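Side-chain contacts in sensor protein (Geobacter sulfurreducens, PDB 3H7M), which probably acts as a membrane-bound sensor histidine kinase using ATP, and is represented here by its sensor domain, which resembles periplasmic binding proteins: residues Arg19-Tyr24 with Pro145-Ala150; Phe26-Gln29 with Pro33-Tyr36; Ala99-Arg104 with Pro168-Ile173; Ala110-Leu115 with Gly126-Tyr131. All coordinates share one frame; numbering follows the deposited sequence.

Contact 1 of 4, residues Arg19-Tyr24 with Pro145-Ala150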
# COMPACT_ATOMS: atom_id res chain seq x y z
N ARG A 19 -3.11 8.79 -2.04
CA ARG A 19 -3.21 9.43 -3.35
C ARG A 19 -2.00 9.10 -4.23
O ARG A 19 -2.04 9.31 -5.45
CB ARG A 19 -3.36 10.95 -3.16
CG ARG A 19 -2.11 11.78 -3.41
CD ARG A 19 -2.22 13.22 -2.86
NE ARG A 19 -3.22 14.07 -3.51
CZ ARG A 19 -3.28 14.32 -4.82
NH1 ARG A 19 -2.40 13.79 -5.67
NH2 ARG A 19 -4.23 15.13 -5.29
N ASP A 20 -0.95 8.53 -3.62
CA ASP A 20 0.28 8.17 -4.33
C ASP A 20 0.85 6.77 -4.04
O ASP A 20 1.98 6.64 -3.55
CB ASP A 20 1.38 9.18 -4.01
CG ASP A 20 1.19 10.49 -4.74
OD1 ASP A 20 1.17 10.47 -5.98
OD2 ASP A 20 1.07 11.53 -4.06
N TYR A 21 0.09 5.72 -4.36
CA TYR A 21 0.56 4.36 -4.11
C TYR A 21 0.24 3.45 -5.31
O TYR A 21 -0.45 2.44 -5.16
CB TYR A 21 -0.09 3.81 -2.83
CG TYR A 21 0.79 2.84 -2.05
CD1 TYR A 21 1.90 3.30 -1.35
CD2 TYR A 21 0.53 1.45 -2.06
CE1 TYR A 21 2.75 2.42 -0.67
CE2 TYR A 21 1.37 0.56 -1.39
CZ TYR A 21 2.49 1.06 -0.70
OH TYR A 21 3.36 0.21 -0.04
N PRO A 22 0.72 3.79 -6.51
CA PRO A 22 0.45 2.95 -7.68
C PRO A 22 1.23 1.66 -7.62
O PRO A 22 2.30 1.59 -7.04
CB PRO A 22 0.91 3.84 -8.84
CG PRO A 22 2.06 4.57 -8.24
CD PRO A 22 1.48 4.99 -6.91
N PRO A 23 0.70 0.61 -8.24
CA PRO A 23 -0.55 0.53 -8.98
C PRO A 23 -1.77 0.19 -8.13
O PRO A 23 -2.83 -0.08 -8.68
CB PRO A 23 -0.25 -0.57 -9.97
CG PRO A 23 0.47 -1.53 -9.10
CD PRO A 23 1.45 -0.64 -8.38
N TYR A 24 -1.63 0.19 -6.80
CA TYR A 24 -2.75 -0.14 -5.93
C TYR A 24 -3.80 0.93 -5.89
O TYR A 24 -4.99 0.65 -6.07
CB TYR A 24 -2.27 -0.46 -4.52
CG TYR A 24 -1.34 -1.65 -4.49
CD1 TYR A 24 -1.74 -2.87 -5.01
CD2 TYR A 24 -0.05 -1.54 -4.00
CE1 TYR A 24 -0.86 -3.95 -5.06
CE2 TYR A 24 0.83 -2.62 -4.05
CZ TYR A 24 0.42 -3.82 -4.58
OH TYR A 24 1.29 -4.88 -4.60
N PRO A 145 7.41 11.08 2.45
CA PRO A 145 5.95 11.14 2.33
C PRO A 145 5.40 10.04 1.42
O PRO A 145 4.27 9.59 1.59
CB PRO A 145 5.71 12.53 1.75
CG PRO A 145 6.91 13.31 2.21
CD PRO A 145 8.03 12.35 2.02
N THR A 146 6.20 9.62 0.44
CA THR A 146 5.75 8.56 -0.46
C THR A 146 6.89 7.66 -0.79
O THR A 146 8.05 8.05 -0.67
CB THR A 146 5.27 9.11 -1.82
OG1 THR A 146 6.42 9.57 -2.57
CG2 THR A 146 4.25 10.25 -1.64
N PRO A 147 6.60 6.44 -1.21
CA PRO A 147 7.71 5.54 -1.55
C PRO A 147 8.51 6.09 -2.75
O PRO A 147 9.73 5.92 -2.82
CB PRO A 147 7.02 4.21 -1.84
CG PRO A 147 5.60 4.59 -2.17
CD PRO A 147 5.30 5.74 -1.27
N ALA A 148 7.82 6.75 -3.68
CA ALA A 148 8.47 7.30 -4.86
C ALA A 148 9.50 8.35 -4.42
O ALA A 148 10.59 8.43 -4.98
CB ALA A 148 7.43 7.92 -5.81
N ASP A 149 9.16 9.14 -3.40
CA ASP A 149 10.11 10.13 -2.91
C ASP A 149 11.33 9.41 -2.37
O ASP A 149 12.45 9.89 -2.47
CB ASP A 149 9.51 11.01 -1.83
CG ASP A 149 8.75 12.16 -2.40
OD1 ASP A 149 9.24 12.70 -3.42
OD2 ASP A 149 7.70 12.53 -1.85
N ALA A 150 11.11 8.23 -1.81
CA ALA A 150 12.24 7.48 -1.31
C ALA A 150 13.13 7.10 -2.51
O ALA A 150 14.34 7.26 -2.46
CB ALA A 150 11.77 6.21 -0.61
O HOH W 1 4.78 7.26 -4.24

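Contact 2 of 4, residues Phe26-Gln29 with Pro33-Tyr36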
# COMPACT_ATOMS: atom_id res chain seq x y z
N PHE A 26 -4.21 5.48 -6.60
CA PHE A 26 -3.62 6.77 -6.90
C PHE A 26 -4.55 7.65 -7.73
O PHE A 26 -5.38 7.16 -8.50
CB PHE A 26 -2.31 6.58 -7.67
CG PHE A 26 -2.48 5.89 -9.00
CD1 PHE A 26 -2.61 6.62 -10.17
CD2 PHE A 26 -2.53 4.49 -9.08
CE1 PHE A 26 -2.80 5.98 -11.42
CE2 PHE A 26 -2.71 3.83 -10.32
CZ PHE A 26 -2.85 4.58 -11.49
N ILE A 27 -4.39 8.95 -7.55
CA ILE A 27 -5.15 9.92 -8.32
C ILE A 27 -4.35 10.01 -9.60
O ILE A 27 -3.14 10.25 -9.55
CB ILE A 27 -5.16 11.30 -7.63
CG1 ILE A 27 -6.02 11.25 -6.37
CG2 ILE A 27 -5.65 12.35 -8.59
CD1 ILE A 27 -6.11 12.56 -5.62
N ASP A 28 -4.99 9.79 -10.75
CA ASP A 28 -4.28 9.83 -12.02
C ASP A 28 -4.14 11.23 -12.62
O ASP A 28 -4.67 12.22 -12.09
CB ASP A 28 -4.93 8.88 -13.04
CG ASP A 28 -6.35 9.30 -13.46
OD1 ASP A 28 -6.79 10.42 -13.13
OD2 ASP A 28 -7.02 8.50 -14.15
N GLN A 29 -3.41 11.30 -13.73
CA GLN A 29 -3.15 12.56 -14.42
C GLN A 29 -4.42 13.36 -14.64
O GLN A 29 -4.40 14.60 -14.60
CB GLN A 29 -2.45 12.29 -15.76
CG GLN A 29 -3.32 11.65 -16.84
CD GLN A 29 -3.73 10.21 -16.53
OE1 GLN A 29 -4.54 9.61 -17.25
NE2 GLN A 29 -3.16 9.64 -15.47
N PRO A 33 -9.51 8.89 -9.29
CA PRO A 33 -9.09 7.83 -8.38
C PRO A 33 -8.83 6.66 -9.32
O PRO A 33 -9.64 6.39 -10.20
CB PRO A 33 -10.32 7.59 -7.52
CG PRO A 33 -11.07 8.89 -7.59
CD PRO A 33 -10.92 9.25 -9.03
N ALA A 34 -7.71 5.97 -9.16
CA ALA A 34 -7.37 4.87 -10.05
C ALA A 34 -6.56 3.77 -9.37
O ALA A 34 -6.02 3.95 -8.27
CB ALA A 34 -6.57 5.42 -11.27
N GLY A 35 -6.47 2.64 -10.04
CA GLY A 35 -5.69 1.54 -9.51
C GLY A 35 -6.45 0.29 -9.14
O GLY A 35 -7.69 0.28 -9.13
N TYR A 36 -5.67 -0.76 -8.86
CA TYR A 36 -6.17 -2.06 -8.47
C TYR A 36 -7.20 -1.93 -7.33
O TYR A 36 -8.31 -2.44 -7.44
CB TYR A 36 -4.97 -2.92 -8.01
CG TYR A 36 -5.30 -4.25 -7.38
CD1 TYR A 36 -5.10 -4.47 -6.00
CD2 TYR A 36 -5.78 -5.32 -8.15
CE1 TYR A 36 -5.35 -5.74 -5.42
CE2 TYR A 36 -6.03 -6.58 -7.58
CZ TYR A 36 -5.81 -6.79 -6.22
OH TYR A 36 -6.00 -8.05 -5.67

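Contact 3 of 4, residues Ala99-Arg104 with Pro168-Ile173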
# COMPACT_ATOMS: atom_id res chain seq x y z
N ALA A 99 11.26 -4.85 -1.03
CA ALA A 99 12.51 -5.10 -1.70
C ALA A 99 13.48 -4.00 -1.37
O ALA A 99 13.09 -2.91 -0.93
CB ALA A 99 12.29 -5.17 -3.19
N ILE A 100 14.76 -4.32 -1.50
CA ILE A 100 15.78 -3.32 -1.29
C ILE A 100 16.20 -2.88 -2.70
O ILE A 100 16.50 -3.70 -3.58
CB ILE A 100 16.99 -3.88 -0.55
CG1 ILE A 100 16.60 -4.22 0.90
CG2 ILE A 100 18.12 -2.84 -0.57
CD1 ILE A 100 17.69 -4.99 1.64
N PHE A 101 16.18 -1.58 -2.88
CA PHE A 101 16.53 -0.93 -4.13
C PHE A 101 17.86 -0.18 -3.97
O PHE A 101 18.17 0.34 -2.89
CB PHE A 101 15.42 0.09 -4.48
CG PHE A 101 14.13 -0.55 -4.91
CD1 PHE A 101 13.92 -0.92 -6.25
CD2 PHE A 101 13.11 -0.81 -3.99
CE1 PHE A 101 12.74 -1.52 -6.65
CE2 PHE A 101 11.93 -1.41 -4.39
CZ PHE A 101 11.74 -1.76 -5.72
N ALA A 102 18.63 -0.13 -5.05
CA ALA A 102 19.92 0.56 -5.07
C ALA A 102 20.25 1.02 -6.48
O ALA A 102 19.69 0.50 -7.45
CB ALA A 102 21.01 -0.39 -4.59
N ARG A 103 21.18 1.97 -6.60
CA ARG A 103 21.62 2.42 -7.92
C ARG A 103 22.46 1.26 -8.42
O ARG A 103 23.06 0.56 -7.61
CB ARG A 103 22.45 3.70 -7.81
CG ARG A 103 21.66 4.88 -7.26
CD ARG A 103 22.47 6.16 -7.24
NE ARG A 103 23.66 6.01 -6.41
CZ ARG A 103 23.68 6.12 -5.08
NH1 ARG A 103 22.57 6.41 -4.40
NH2 ARG A 103 24.82 5.93 -4.43
N ARG A 104 22.45 1.03 -9.74
CA ARG A 104 23.18 -0.07 -10.37
C ARG A 104 24.65 -0.17 -10.01
O ARG A 104 25.16 -1.25 -9.73
CB ARG A 104 23.09 0.03 -11.89
CG ARG A 104 21.80 -0.45 -12.44
CD ARG A 104 21.78 -0.41 -13.96
NE ARG A 104 20.48 -0.86 -14.43
CZ ARG A 104 19.34 -0.27 -14.11
NH1 ARG A 104 19.35 0.79 -13.31
NH2 ARG A 104 18.18 -0.74 -14.56
N PRO A 168 5.07 -1.47 -6.35
CA PRO A 168 5.01 -0.02 -6.52
C PRO A 168 6.39 0.50 -6.97
O PRO A 168 6.50 1.45 -7.76
CB PRO A 168 4.64 0.47 -5.13
CG PRO A 168 3.70 -0.68 -4.64
CD PRO A 168 4.46 -1.91 -5.08
N GLY A 169 7.43 -0.14 -6.47
CA GLY A 169 8.79 0.24 -6.80
C GLY A 169 9.02 0.18 -8.28
O GLY A 169 9.43 1.17 -8.88
N MET A 170 8.75 -0.97 -8.87
CA MET A 170 8.90 -1.13 -10.30
C MET A 170 8.01 -0.15 -11.06
O MET A 170 8.46 0.48 -12.00
CB MET A 170 8.58 -2.56 -10.69
CG MET A 170 9.44 -3.58 -9.94
SD MET A 170 11.19 -3.06 -9.86
CE MET A 170 11.80 -3.54 -11.46
N TYR A 171 6.76 -0.00 -10.65
CA TYR A 171 5.89 0.93 -11.36
C TYR A 171 6.42 2.32 -11.29
O TYR A 171 6.35 3.07 -12.25
CB TYR A 171 4.47 0.93 -10.80
CG TYR A 171 3.64 -0.21 -11.36
CD1 TYR A 171 3.81 -1.52 -10.91
CD2 TYR A 171 2.69 0.02 -12.36
CE1 TYR A 171 3.06 -2.58 -11.44
CE2 TYR A 171 1.94 -1.03 -12.90
CZ TYR A 171 2.13 -2.32 -12.43
OH TYR A 171 1.38 -3.35 -12.97
N ILE A 172 6.97 2.67 -10.14
CA ILE A 172 7.50 4.00 -9.96
C ILE A 172 8.76 4.23 -10.78
O ILE A 172 8.98 5.30 -11.33
CB ILE A 172 7.79 4.27 -8.48
CG1 ILE A 172 6.47 4.43 -7.72
CG2 ILE A 172 8.61 5.52 -8.33
CD1 ILE A 172 6.60 4.40 -6.20
N ILE A 173 9.59 3.19 -10.88
CA ILE A 173 10.83 3.31 -11.60
C ILE A 173 10.52 3.62 -13.04
O ILE A 173 11.21 4.44 -13.66
CB ILE A 173 11.66 2.02 -11.48
CG1 ILE A 173 12.38 2.01 -10.14
CG2 ILE A 173 12.66 1.94 -12.60
CD1 ILE A 173 13.11 0.72 -9.87

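Contact 4 of 4, residues Ala110-Leu115 with Gly126-Tyr131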
# COMPACT_ATOMS: atom_id res chain seq x y z
N ALA A 110 22.35 -8.27 0.10
CA ALA A 110 21.55 -9.49 -0.05
C ALA A 110 20.43 -9.58 0.98
O ALA A 110 19.58 -10.48 0.92
CB ALA A 110 22.46 -10.71 0.03
N GLY A 111 20.41 -8.65 1.93
CA GLY A 111 19.39 -8.66 2.95
C GLY A 111 19.42 -7.36 3.72
O GLY A 111 20.39 -6.60 3.65
N LEU A 112 18.36 -7.10 4.49
CA LEU A 112 18.28 -5.86 5.24
C LEU A 112 19.26 -5.73 6.40
O LEU A 112 19.42 -4.65 6.96
CB LEU A 112 16.84 -5.63 5.69
CG LEU A 112 16.03 -6.78 6.26
CD1 LEU A 112 14.62 -6.25 6.52
CD2 LEU A 112 15.99 -7.99 5.29
N GLU A 113 19.94 -6.81 6.75
CA GLU A 113 20.92 -6.71 7.82
C GLU A 113 22.13 -5.98 7.27
O GLU A 113 22.85 -5.28 8.00
CB GLU A 113 21.32 -8.10 8.32
CG GLU A 113 21.95 -9.01 7.28
CD GLU A 113 21.05 -9.26 6.10
OE1 GLU A 113 19.82 -9.46 6.30
OE2 GLU A 113 21.56 -9.28 4.96
N ASP A 114 22.35 -6.13 5.96
CA ASP A 114 23.47 -5.50 5.28
C ASP A 114 23.27 -3.99 5.18
O ASP A 114 24.15 -3.27 4.70
CB ASP A 114 23.65 -6.09 3.88
CG ASP A 114 23.95 -7.57 3.91
OD1 ASP A 114 24.01 -8.20 2.83
OD2 ASP A 114 24.14 -8.11 5.02
N LEU A 115 22.12 -3.52 5.64
CA LEU A 115 21.80 -2.10 5.62
C LEU A 115 22.15 -1.38 6.90
O LEU A 115 21.94 -0.17 7.02
CB LEU A 115 20.30 -1.91 5.33
CG LEU A 115 19.86 -1.86 3.85
CD1 LEU A 115 20.47 -3.01 3.04
CD2 LEU A 115 18.34 -1.91 3.79
N GLY A 126 5.40 3.31 7.26
CA GLY A 126 4.84 2.12 6.64
C GLY A 126 5.34 0.94 7.44
O GLY A 126 6.20 1.10 8.32
N ILE A 127 4.85 -0.26 7.13
CA ILE A 127 5.27 -1.45 7.85
C ILE A 127 6.79 -1.56 7.98
O ILE A 127 7.30 -2.06 8.99
CB ILE A 127 4.68 -2.74 7.17
CG1 ILE A 127 3.66 -3.43 8.08
CG2 ILE A 127 5.77 -3.77 6.93
CD1 ILE A 127 2.57 -2.54 8.61
N MET A 128 7.53 -1.09 6.98
CA MET A 128 8.98 -1.21 7.06
C MET A 128 9.63 -0.16 7.94
O MET A 128 10.73 -0.35 8.46
CB MET A 128 9.58 -1.18 5.67
CG MET A 128 9.41 -2.50 4.94
SD MET A 128 10.35 -3.87 5.69
CE MET A 128 11.90 -3.06 5.98
N HIS A 129 8.95 0.97 8.09
CA HIS A 129 9.49 2.01 8.93
C HIS A 129 9.48 1.37 10.32
O HIS A 129 10.53 1.10 10.92
CB HIS A 129 8.59 3.25 8.87
CG HIS A 129 9.05 4.37 9.74
ND1 HIS A 129 8.32 5.53 9.92
CD2 HIS A 129 10.17 4.52 10.49
CE1 HIS A 129 8.96 6.33 10.75
NE2 HIS A 129 10.09 5.74 11.11
N GLU A 130 8.27 1.10 10.82
CA GLU A 130 8.11 0.46 12.12
C GLU A 130 9.05 -0.73 12.27
O GLU A 130 9.78 -0.84 13.25
CB GLU A 130 6.67 -0.02 12.31
CG GLU A 130 5.62 1.07 12.37
CD GLU A 130 4.21 0.52 12.29
OE1 GLU A 130 3.93 -0.49 12.98
OE2 GLU A 130 3.37 1.10 11.56
N TYR A 131 9.06 -1.60 11.26
CA TYR A 131 9.90 -2.78 11.32
C TYR A 131 11.40 -2.54 11.46
O TYR A 131 12.09 -3.30 12.14
CB TYR A 131 9.63 -3.67 10.11
CG TYR A 131 10.44 -4.95 10.10
CD1 TYR A 131 11.74 -4.99 9.57
CD2 TYR A 131 9.90 -6.14 10.62
CE1 TYR A 131 12.47 -6.19 9.55
CE2 TYR A 131 10.62 -7.33 10.61
CZ TYR A 131 11.90 -7.35 10.07
OH TYR A 131 12.59 -8.54 10.06

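Contact 1 of 4, residues Arg19-Tyr24 with Pro145-Ala150
D20 and Y21 meet T146 and P147 at the N-cap and first turn of helix 147-155, where a short edge strand of a three-stranded antiparallel sheet faces the start of a helix in this solute-binding-protein (family 3) fold. That fold has two lobes, and the strand probably belongs to one and the helix to the other, so the contact is likely to span them. The direct side-chain contact is mainly van der Waals. CB of D20 touches the methyl CG2 of T146 at 3.9 Å, the two side chains slanting across one another. The side chains of Y21 and P147 cross at about a right angle, CE1 and CD1 of the ring meeting P147 CG obliquely, with CE1 to CG at 3.9 Å. Beyond the segments, H123 lies against both Y21 and P147, and the proline also rests on V164, so the pair is backed by the larger sheet.

Polar interactions are arranged around the helix end. OG1 of T146 takes the N-H of D149 at 2.9 Å in a fairly straight capping bond (157°), and a weak bond joins the same hydroxyl to D149 OD2. A chi1 of 71° sets OG1 between the backbone N and the carbonyl carbon, facing the first turn, while CG2 is left for D20. R152 holds the other carboxylate oxygen of D149 in a salt bridge.

No direct hydrogen bond joins the segments; instead one water donates to D20 O at 2.9 Å and accepts the N-H of A148, with A148 N 3.1 Å from the water oxygen.

Contact 2 of 4, residues Phe26-Gln29 with Pro33-Tyr36
F26 and A34 form the hydrogen-bonded pair of an antiparallel beta hairpin, strands 25-27 and 33-34, on the surface of the domain. F26 N donates to A34 O at 2.9 Å, the donor tilted 25° from the carbonyl plane; the return bond, A34 N to F26 O, is short (2.7 Å) but bent and weak. The methyl of A34 sits over one face of the F26 ring, 3.7 Å above its plane and displaced toward the rim, a CH-pi contact. With chi1 at 62°, F26 CG lies between the backbone N and the carbonyl carbon, which folds the ring back across the neighbouring strand. A leucine here, lacking the flat ring, would probably leave the A34 methyl without its CH-pi partner and G35 CA less covered.

Further out, I27 and P33 make the non-hydrogen-bonded pair and point to the other face, where both rest on L56 of strand 52-57. D28 OD1 ties the turn by accepting from K32 N, and CB of D28 approaches the A34 methyl. G35, N-cap of helix 36-48, has backbone angles at which a CB would jam against A34 O; it would also crowd the ring, F26 CE2 lying 3.8 Å from G35 CA.

Contact 3 of 4, residues Ala99-Arg104 with Pro168-Ile173
F101 projects from strand 99-103 onto helix 168-173 in a helix-on-sheet layer of the periplasmic-binding-protein-like fold. The two short axes pass 10.6 Å apart and run in nearly the same direction, at 27°, with F101 bridging the distance between them; no hydrogen bond crosses.

The aromatic-sulfur contact comes first. M170 SD lies at the rim of the F101 ring, almost in its plane, 5.2 Å from the ring centroid, and its closest ring atom is F101 CE1: an edge-on Met-aromatic contact. Bends at chi2 (-43°) and chi3 (-81°) fold the methionine chain back so that sulfur reaches the ring from the more exposed flank of the helix.

Apolar contacts complete the set. CD1 of I173, one turn further on, packs obliquely against CE1 of the ring at 3.9 Å. G169 admits the ring to the helix backbone, since a CB on it would fall 2.3 Å from F101 CZ. Outside the two segments, L151 and L154 of helix 147-155 and V164 and P183 of the neighbouring strands also touch F101, adding further apolar contacts. A serine in its place would probably open a gap between sheet and helix and leave M170 SD and I173 CD1 without their partner. The closest approach between the segments is F101 CZ to G169 CA, 3.7 Å.

Contact 4 of 4, residues Ala110-Leu115 with Gly126-Tyr131
L112 reaches from the loop 110-115 to helix 127-133 with one methyl, CD1, and that methyl carries the tight part of the contact. In this periplasmic-binding-protein-like domain the loop between strands 87-103 and 120-123 thus packs on the helix that follows strand 120-123. CD1 of L112 lies 3.7 Å from CE1 of Y131 and 4.2 Å from CE of M128, wedged between residues one turn apart on the same side of the helix. The leucine and tyrosine side chains cross at about a right angle. Y131 has CG opposite its backbone N (chi1 -178°), which swings the ring out from the helix toward the loop. Strand 181-198 closes in from the sheet, I188 touching L112 and A189 touching M128, and M128 is buried.

The rest is looser. Backbones stay well apart, L112 CA and M128 CA being 10.6 Å distant, and only 82 Å² is buried in all. On the solvent side, marked by the exposed E113, the loop looks after itself: A110 N donates to D114 OD1 at 3.2 Å, on the anti side of the carboxylate. Outside the segments, R135 makes a cation-pi contact with the Y131 ring, and L112 O has a weak hydrogen bond with Y137 OH.

The direct contact between the segments rests on dispersion and the exclusion of water, so shape rather than direction governs the fit.

Contact 2 is a surface contact, and the only one of the four with hydrogen bonds made directly between its segments; contacts 1, 3 and 4 are partly buried and join their segments through apolar side chains, contact 1 adding a water bridge. Contacts 1 and 2 share a three-stranded sheet, R19 pairing with I27 through the backbone. Contacts 1 and 3 meet where A148 touches I172, bringing helices 147-155 and 166-175 together, and P22 and Y24 pack on P168. Contact 4 adjoins contact 3 through I100, whose CD1 lies against the backbone of G111 and L112. Contacts 2 and 4 lie on opposite sides of the chain's centre, their centres about 28 Å apart.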